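PDB 5WCJ: methyltransferase-like protein 13, which methylates elongation factor eEF1A at its N-terminal glycine through its C-terminal domain, the part in this chain, and at a lysine through its N-terminal domain. Local coordinates for residues C117-M122 against I153-G158; S135-A140 against L162-R167. All blocks are in the same frame, centred on the assembly; numbering follows the deposited sequence.

Overall arrangement
Both contacts are largely buried and both reach the central sheet of the Rossmann-like methyltransferase fold, where strands 118-123 and 158-164 are parallel neighbours; their centres lie about 20 Å apart. Interaction 1 joins the beginning of strand 118-123 to the short strand 154-155 and the turn leading into strand 158-164, with two backbone hydrogen bonds, apolar packing on one flank and a water-bridged, more open flank. Interaction 2 lies at the other end of strand 158-164, where the loop before helix 144-152 meets it through one direct backbone bond, a thiol, a proline ring and a bridging water, nearer the bound S-adenosyl-L-homocysteine.

Interaction 1 (C117-M122 against I153-G158); sequences CYDVIM and ILTPEG
Tyr118 joins Leu154 in a parallel beta bridge gripped by two backbone hydrogen bonds. Tyr118 N donates to Ile153 O at 2.9 Å in a nearly straight bond (176°), and Thr155 N returns one to Tyr118 O at 2.9 Å. The hydroxyl Thr155 OG1 lies 3.5 Å from the same Tyr118 O, at best a weak bond. Water 1 bridges the side chains of Asp119 and Thr155: it donates to Asp119 OD1 and lies 2.7 Å from Thr155 OG1, while Asp119 OD2 accepts from the backbone N of Ala45. The type I turn Thr155-Gly158 leads from strand 154-155 into strand 158-164, which pairs with strand 118-123 further along, so that strand 118-123 meets both arms of this corner in the Rossmann-like sheet. Apolar contacts occupy the other flank. Ile153 and Tyr118 run side by side, CD1 of the isoleucine 4.2 Å from ring atom CD2; Tyr118 OH is hydrogen-bonded to Asp70 OD2. Ile153 CG1, held between its backbone N and carbonyl carbon (chi1 58°), touches CD1 of Ile121, whose side chain crosses it at about a right angle. Leu154 CD1 meets Ile121 CG1 at 3.9 Å and also reaches Tyr118 O. At the exposed edge, Cys117 SG presses on Thr155 CG2 at 3.4 Å. An alanine in place of Thr155 would probably leave water 1 without its threonine partner, bound to Asp119 but no longer bridging, and open a gap beside Cys117 SG where the methyl lay.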
ATOM      1  N   CYS A 117      -2.904  -6.221  12.226  1.00 44.24           N
ATOM      2  CA  CYS A 117      -3.376  -4.862  12.267  1.00 44.79           C
ATOM      3  C   CYS A 117      -2.338  -3.992  11.557  1.00 42.28           C
ATOM      4  O   CYS A 117      -1.285  -3.673  12.118  1.00 41.29           O
ATOM      5  CB  CYS A 117      -3.563  -4.436  13.722  1.00 53.72           C
ATOM      6  SG  CYS A 117      -4.730  -3.088  13.891  1.00 66.74           S
ATOM      7  N   TYR A 118      -2.621  -3.649  10.303  1.00 31.90           N
ATOM      8  CA  TYR A 118      -1.682  -2.891   9.490  1.00 28.54           C
ATOM      9  C   TYR A 118      -1.935  -1.403   9.600  1.00 26.76           C
ATOM     10  O   TYR A 118      -3.090  -0.949   9.594  1.00 28.32           O
ATOM     11  CB  TYR A 118      -1.763  -3.329   8.024  1.00 26.72           C
ATOM     12  CG  TYR A 118      -1.324  -4.752   7.800  1.00 27.42           C
ATOM     13  CD1 TYR A 118       0.032  -5.079   7.695  1.00 27.81           C
ATOM     14  CD2 TYR A 118      -2.250  -5.773   7.690  1.00 28.74           C
ATOM     15  CE1 TYR A 118       0.447  -6.379   7.501  1.00 30.57           C
ATOM     16  CE2 TYR A 118      -1.838  -7.086   7.500  1.00 31.19           C
ATOM     17  CZ  TYR A 118      -0.482  -7.376   7.405  1.00 32.78           C
ATOM     18  OH  TYR A 118      -0.042  -8.661   7.185  1.00 36.68           O
ATOM     19  N   ASP A 119      -0.849  -0.632   9.605  1.00 25.34           N
ATOM     20  CA  ASP A 119      -0.946   0.819   9.514  1.00 25.58           C
ATOM     21  C   ASP A 119      -1.351   1.272   8.083  1.00 23.87           C
ATOM     22  O   ASP A 119      -2.042   2.272   7.911  1.00 24.28           O
ATOM     23  CB  ASP A 119       0.379   1.465   9.902  1.00 27.95           C
ATOM     24  CG  ASP A 119       0.807   1.109  11.328  1.00 31.73           C
ATOM     25  OD1 ASP A 119       0.090   1.491  12.260  1.00 32.90           O
ATOM     26  OD2 ASP A 119       1.832   0.420  11.489  1.00 30.73           O
ATOM     27  N   VAL A 120      -0.877   0.556   7.084  1.00 23.62           N
ATOM     28  CA  VAL A 120      -1.099   0.920   5.710  1.00 23.34           C
ATOM     29  C   VAL A 120      -1.394  -0.348   4.922  1.00 21.75           C
ATOM     30  O   VAL A 120      -0.687  -1.332   5.040  1.00 21.49           O
ATOM     31  CB  VAL A 120       0.141   1.604   5.073  1.00 24.74           C
ATOM     32  CG1 VAL A 120      -0.139   1.983   3.618  1.00 23.94           C
ATOM     33  CG2 VAL A 120       0.577   2.828   5.850  1.00 26.54           C
ATOM     34  N   ILE A 121      -2.417  -0.296   4.084  1.00 20.67           N
ATOM     35  CA  ILE A 121      -2.693  -1.358   3.141  1.00 21.25           C
ATOM     36  C   ILE A 121      -2.712  -0.741   1.746  1.00 21.44           C
ATOM     37  O   ILE A 121      -3.470   0.194   1.492  1.00 20.90           O
ATOM     38  CB  ILE A 121      -4.025  -2.083   3.453  1.00 22.96           C
ATOM     39  CG1 ILE A 121      -3.983  -2.750   4.839  1.00 23.36           C
ATOM     40  CG2 ILE A 121      -4.354  -3.095   2.376  1.00 22.67           C
ATOM     41  CD1 ILE A 121      -5.328  -3.307   5.269  1.00 24.31           C
ATOM     42  N   MET A 122      -1.884  -1.275   0.854  1.00 21.34           N
ATOM     43  CA  MET A 122      -1.790  -0.788  -0.523  1.00 21.43           C
ATOM     44  C   MET A 122      -2.265  -1.852  -1.482  1.00 21.45           C
ATOM     45  O   MET A 122      -1.773  -2.997  -1.431  1.00 20.93           O
ATOM     46  CB  MET A 122      -0.350  -0.385  -0.862  1.00 23.54           C
ATOM     47  CG  MET A 122       0.149   0.844  -0.142  1.00 27.24           C
ATOM     48  SD  MET A 122       1.837   1.247  -0.698  1.00 31.79           S
ATOM     49  CE  MET A 122       2.109   2.773   0.188  1.00 31.25           C
ATOM     50  N   ILE A 153      -8.647  -5.410   9.240  1.00 29.59           N
ATOM     51  CA  ILE A 153      -7.218  -5.562   9.452  1.00 29.44           C
ATOM     52  C   ILE A 153      -6.424  -4.279   9.351  1.00 27.85           C
ATOM     53  O   ILE A 153      -5.196  -4.329   9.266  1.00 30.81           O
ATOM     54  CB  ILE A 153      -6.589  -6.665   8.565  1.00 29.51           C
ATOM     55  CG1 ILE A 153      -6.807  -6.428   7.056  1.00 28.52           C
ATOM     56  CG2 ILE A 153      -7.129  -8.029   9.003  1.00 30.92           C
ATOM     57  CD1 ILE A 153      -5.854  -7.236   6.190  1.00 29.05           C
ATOM     58  N   LEU A 154      -7.109  -3.145   9.377  1.00 28.20           N
ATOM     59  CA  LEU A 154      -6.452  -1.852   9.311  1.00 29.38           C
ATOM     60  C   LEU A 154      -6.524  -1.238  10.709  1.00 29.15           C
ATOM     61  O   LEU A 154      -7.536  -1.333  11.379  1.00 30.04           O
ATOM     62  CB  LEU A 154      -7.145  -0.951   8.279  1.00 28.67           C
ATOM     63  CG  LEU A 154      -6.488   0.391   7.933  1.00 30.53           C
ATOM     64  CD1 LEU A 154      -5.225   0.238   7.098  1.00 30.62           C
ATOM     65  CD2 LEU A 154      -7.464   1.302   7.210  1.00 31.95           C
ATOM     66  N   THR A 155      -5.474  -0.554  11.112  1.00 29.52           N
ATOM     67  CA  THR A 155      -5.540   0.234  12.359  1.00 33.62           C
ATOM     68  C   THR A 155      -6.580   1.366  12.209  1.00 34.05           C
ATOM     69  O   THR A 155      -6.851   1.832  11.090  1.00 30.46           O
ATOM     70  CB  THR A 155      -4.189   0.846  12.735  1.00 33.69           C
ATOM     71  OG1 THR A 155      -3.783   1.748  11.706  1.00 35.97           O
ATOM     72  CG2 THR A 155      -3.140  -0.231  12.945  1.00 34.73           C
ATOM     73  N   PRO A 156      -7.201   1.794  13.323  1.00 34.61           N
ATOM     74  CA  PRO A 156      -8.233   2.821  13.221  1.00 34.51           C
ATOM     75  C   PRO A 156      -7.777   4.113  12.516  1.00 30.65           C
ATOM     76  O   PRO A 156      -8.562   4.710  11.808  1.00 33.51           O
ATOM     77  CB  PRO A 156      -8.591   3.107  14.703  1.00 36.53           C
ATOM     78  CG  PRO A 156      -8.283   1.840  15.415  1.00 38.29           C
ATOM     79  CD  PRO A 156      -7.157   1.174  14.669  1.00 37.92           C
ATOM     80  N   GLU A 157      -6.529   4.520  12.711  1.00 32.14           N
ATOM     81  CA  GLU A 157      -5.986   5.734  12.083  1.00 32.92           C
ATOM     82  C   GLU A 157      -5.089   5.440  10.854  1.00 31.39           C
ATOM     83  O   GLU A 157      -4.347   6.321  10.372  1.00 31.87           O
ATOM     84  CB  GLU A 157      -5.212   6.531  13.134  1.00 36.69           C
ATOM     85  CG  GLU A 157      -5.998   6.689  14.435  1.00 38.51           C
ATOM     86  N   GLY A 158      -5.163   4.213  10.346  1.00 28.13           N
ATOM     87  CA  GLY A 158      -4.355   3.810   9.201  1.00 27.35           C
ATOM     88  C   GLY A 158      -4.926   4.332   7.895  1.00 25.29           C
ATOM     89  O   GLY A 158      -5.930   5.073   7.870  1.00 27.26           O
TER
HETATM   90  O   HOH W   1      -1.830   3.499  12.311  1.00 38.85           O

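Interaction 2 (S135-A140 against L162-R167)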
ATOM      1  N   SER A 135      -9.848  -4.177 -14.389  1.00 30.73           N
ATOM      2  CA  SER A 135      -8.780  -5.114 -14.027  1.00 31.14           C
ATOM      3  C   SER A 135      -7.790  -4.563 -12.984  1.00 28.50           C
ATOM      4  O   SER A 135      -6.982  -5.333 -12.461  1.00 27.89           O
ATOM      5  CB  SER A 135      -8.012  -5.547 -15.287  1.00 34.07           C
ATOM      6  OG  SER A 135      -7.507  -4.416 -15.949  1.00 36.78           O
ATOM      7  N   CYS A 136      -7.868  -3.254 -12.702  1.00 27.50           N
ATOM      8  CA  CYS A 136      -6.961  -2.575 -11.776  1.00 27.87           C
ATOM      9  C   CYS A 136      -7.752  -1.771 -10.739  1.00 25.58           C
ATOM     10  O   CYS A 136      -8.090  -0.608 -10.968  1.00 26.60           O
ATOM     11  CB  CYS A 136      -6.023  -1.684 -12.574  1.00 31.38           C
ATOM     12  SG  CYS A 136      -4.746  -0.913 -11.557  1.00 33.05           S
ATOM     13  N   PRO A 137      -8.113  -2.361  -9.606  1.00 25.40           N
ATOM     14  CA  PRO A 137      -7.983  -3.788  -9.301  1.00 25.08           C
ATOM     15  C   PRO A 137      -9.146  -4.577  -9.906  1.00 25.21           C
ATOM     16  O   PRO A 137     -10.141  -3.977 -10.327  1.00 24.36           O
ATOM     17  CB  PRO A 137      -8.129  -3.801  -7.791  1.00 25.14           C
ATOM     18  CG  PRO A 137      -9.110  -2.712  -7.522  1.00 25.87           C
ATOM     19  CD  PRO A 137      -8.856  -1.648  -8.549  1.00 25.78           C
ATOM     20  N   PRO A 138      -9.046  -5.908  -9.897  1.00 26.37           N
ATOM     21  CA  PRO A 138     -10.243  -6.717 -10.150  1.00 28.35           C
ATOM     22  C   PRO A 138     -11.401  -6.301  -9.222  1.00 27.12           C
ATOM     23  O   PRO A 138     -11.174  -5.954  -8.057  1.00 25.72           O
ATOM     24  CB  PRO A 138      -9.755  -8.147  -9.858  1.00 29.84           C
ATOM     25  CG  PRO A 138      -8.275  -8.084 -10.071  1.00 28.98           C
ATOM     26  CD  PRO A 138      -7.876  -6.736  -9.573  1.00 27.34           C
ATOM     27  N   PRO A 139     -12.651  -6.319  -9.716  1.00 28.21           N
ATOM     28  CA  PRO A 139     -13.760  -5.722  -8.954  1.00 26.66           C
ATOM     29  C   PRO A 139     -14.015  -6.335  -7.583  1.00 25.52           C
ATOM     30  O   PRO A 139     -14.499  -5.650  -6.687  1.00 23.61           O
ATOM     31  CB  PRO A 139     -14.988  -5.924  -9.873  1.00 30.68           C
ATOM     32  CG  PRO A 139     -14.567  -6.817 -10.955  1.00 30.99           C
ATOM     33  CD  PRO A 139     -13.080  -6.789 -11.051  1.00 29.27           C
ATOM     34  N   ALA A 140     -13.666  -7.610  -7.400  1.00 24.79           N
ATOM     35  CA  ALA A 140     -13.859  -8.248  -6.096  1.00 25.05           C
ATOM     36  C   ALA A 140     -13.110  -7.542  -4.965  1.00 24.52           C
ATOM     37  O   ALA A 140     -13.552  -7.598  -3.827  1.00 24.64           O
ATOM     38  CB  ALA A 140     -13.478  -9.721  -6.143  1.00 26.70           C
ATOM     39  N   LEU A 162      -5.283   2.754  -2.824  1.00 22.16           N
ATOM     40  CA  LEU A 162      -5.691   1.946  -3.961  0.64 23.85           C
ATOM     41  C   LEU A 162      -5.274   2.608  -5.279  1.00 22.92           C
ATOM     42  O   LEU A 162      -5.569   3.780  -5.470  1.00 24.10           O
ATOM     43  CB  LEU A 162      -7.223   1.860  -3.924  0.64 25.83           C
ATOM     44  CG  LEU A 162      -7.969   1.182  -5.057  0.64 27.29           C
ATOM     45  CD1 LEU A 162      -7.674  -0.310  -5.013  0.64 28.28           C
ATOM     46  CD2 LEU A 162      -9.452   1.452  -4.944  0.64 28.19           C
ATOM     47  N   ASN A 163      -4.648   1.843  -6.163  1.00 22.08           N
ATOM     48  CA  ASN A 163      -4.373   2.253  -7.530  1.00 22.70           C
ATOM     49  C   ASN A 163      -5.595   1.809  -8.329  1.00 24.20           C
ATOM     50  O   ASN A 163      -5.857   0.609  -8.411  1.00 24.68           O
ATOM     51  CB  ASN A 163      -3.108   1.576  -8.029  1.00 23.09           C
ATOM     52  CG  ASN A 163      -2.803   1.859  -9.497  1.00 27.33           C
ATOM     53  OD1 ASN A 163      -3.236   2.854 -10.048  1.00 28.65           O
ATOM     54  ND2 ASN A 163      -2.023   0.963 -10.129  1.00 31.50           N
ATOM     55  N   LEU A 164      -6.330   2.767  -8.917  1.00 24.16           N
ATOM     56  CA  LEU A 164      -7.583   2.493  -9.675  1.00 25.52           C
ATOM     57  C   LEU A 164      -7.482   2.930 -11.137  1.00 25.77           C
ATOM     58  O   LEU A 164      -7.106   4.073 -11.429  1.00 25.63           O
ATOM     59  CB  LEU A 164      -8.743   3.225  -9.028  1.00 27.33           C
ATOM     60  CG  LEU A 164     -10.153   3.152  -9.653  1.00 28.62           C
ATOM     61  CD1 LEU A 164     -10.716   1.759  -9.428  1.00 28.77           C
ATOM     62  CD2 LEU A 164     -11.048   4.182  -9.003  1.00 30.57           C
ATOM     63  N   VAL A 165      -7.794   2.012 -12.040  1.00 25.13           N
ATOM     64  CA  VAL A 165      -8.023   2.346 -13.452  1.00 27.52           C
ATOM     65  C   VAL A 165      -9.429   1.882 -13.759  1.00 28.87           C
ATOM     66  O   VAL A 165      -9.693   0.689 -13.725  1.00 27.47           O
ATOM     67  CB  VAL A 165      -7.048   1.660 -14.388  1.00 28.94           C
ATOM     68  CG1 VAL A 165      -7.441   1.938 -15.853  1.00 33.08           C
ATOM     69  CG2 VAL A 165      -5.609   2.127 -14.111  1.00 30.39           C
ATOM     70  N   CYS A 166     -10.335   2.809 -14.033  1.00 29.32           N
ATOM     71  CA  CYS A 166     -11.680   2.432 -14.399  1.00 31.06           C
ATOM     72  C   CYS A 166     -12.199   3.419 -15.443  1.00 30.59           C
ATOM     73  O   CYS A 166     -12.576   4.538 -15.095  1.00 32.49           O
ATOM     74  CB  CYS A 166     -12.542   2.395 -13.156  1.00 33.38           C
ATOM     75  SG  CYS A 166     -14.154   1.623 -13.395  1.00 38.68           S
ATOM     76  N   ARG A 167     -12.127   3.026 -16.726  1.00 27.36           N
ATOM     77  CA  ARG A 167     -12.615   3.872 -17.826  1.00 27.29           C
ATOM     78  C   ARG A 167     -14.143   3.917 -17.933  1.00 26.57           C
ATOM     79  O   ARG A 167     -14.692   4.893 -18.435  1.00 27.00           O
ATOM     80  CB  ARG A 167     -12.000   3.436 -19.163  1.00 26.32           C
ATOM     81  CG  ARG A 167     -10.497   3.669 -19.257  1.00 26.34           C
ATOM     82  CD  ARG A 167      -9.949   3.320 -20.638  1.00 27.33           C
ATOM     83  NE  ARG A 167      -8.497   3.509 -20.680  1.00 27.79           N
ATOM     84  CZ  ARG A 167      -7.886   4.678 -20.851  1.00 29.48           C
ATOM     85  NH1 ARG A 167      -8.566   5.815 -21.027  1.00 32.34           N
ATOM     86  NH2 ARG A 167      -6.556   4.719 -20.868  1.00 29.84           N
TER
HETATM   87  O   HOH W   2      -9.042  -1.623 -14.973  1.00 33.58           O
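Cys136 meets strand 158-164 and the residue after it with two parts of its side chain. With SG anti to the backbone N (chi1 -174°), the sulfur reaches Asn163, lying 3.6 Å from ND2 and 3.7 Å from the backbone O of that residue. Its CB packs instead against Val165, 3.9 Å from CB of the valine, and Val165 CG2 comes near both CB and SG of the cysteine. The amide of Asn163 is held from outside this pair: ND2 donates to Asp124 and OD1 accepts from Asn196, bonds that would fix the rotation of the group beside the sulfur. Pro137, which follows a cis peptide bond, sets its ring against the leucines of the strand. Its side chain and that of Leu162 cross at about a right angle, with ring atom CG 3.8 Å from Leu162 CD1. The neighbouring ring atom CD meets Leu164 CD1 at 4.0 Å and also lies near Asn163 O. The carbonyl of Cys136, in the peptide that joins it to Pro137, is tied directly to the other segment: Val165 N donates to Cys136 O at 2.8 Å, nearly straight and in the plane of the carbonyl, and Leu164 CA adds a CH...O contact to the same oxygen. Water 2 supplies a second link, accepting from Ser135 N and donating to Val165 O at 2.7 Å. The contact sets the loop before helix 144-152 alongside the edge of strand 158-164 at its C-terminal end, close to the S-adenosyl-L-homocysteine site; strand 197-202 adjoins this strand in the sheet, helix 169-182 packs on Leu162, and helix 21-28 touches Asn163 through His22 and Met26.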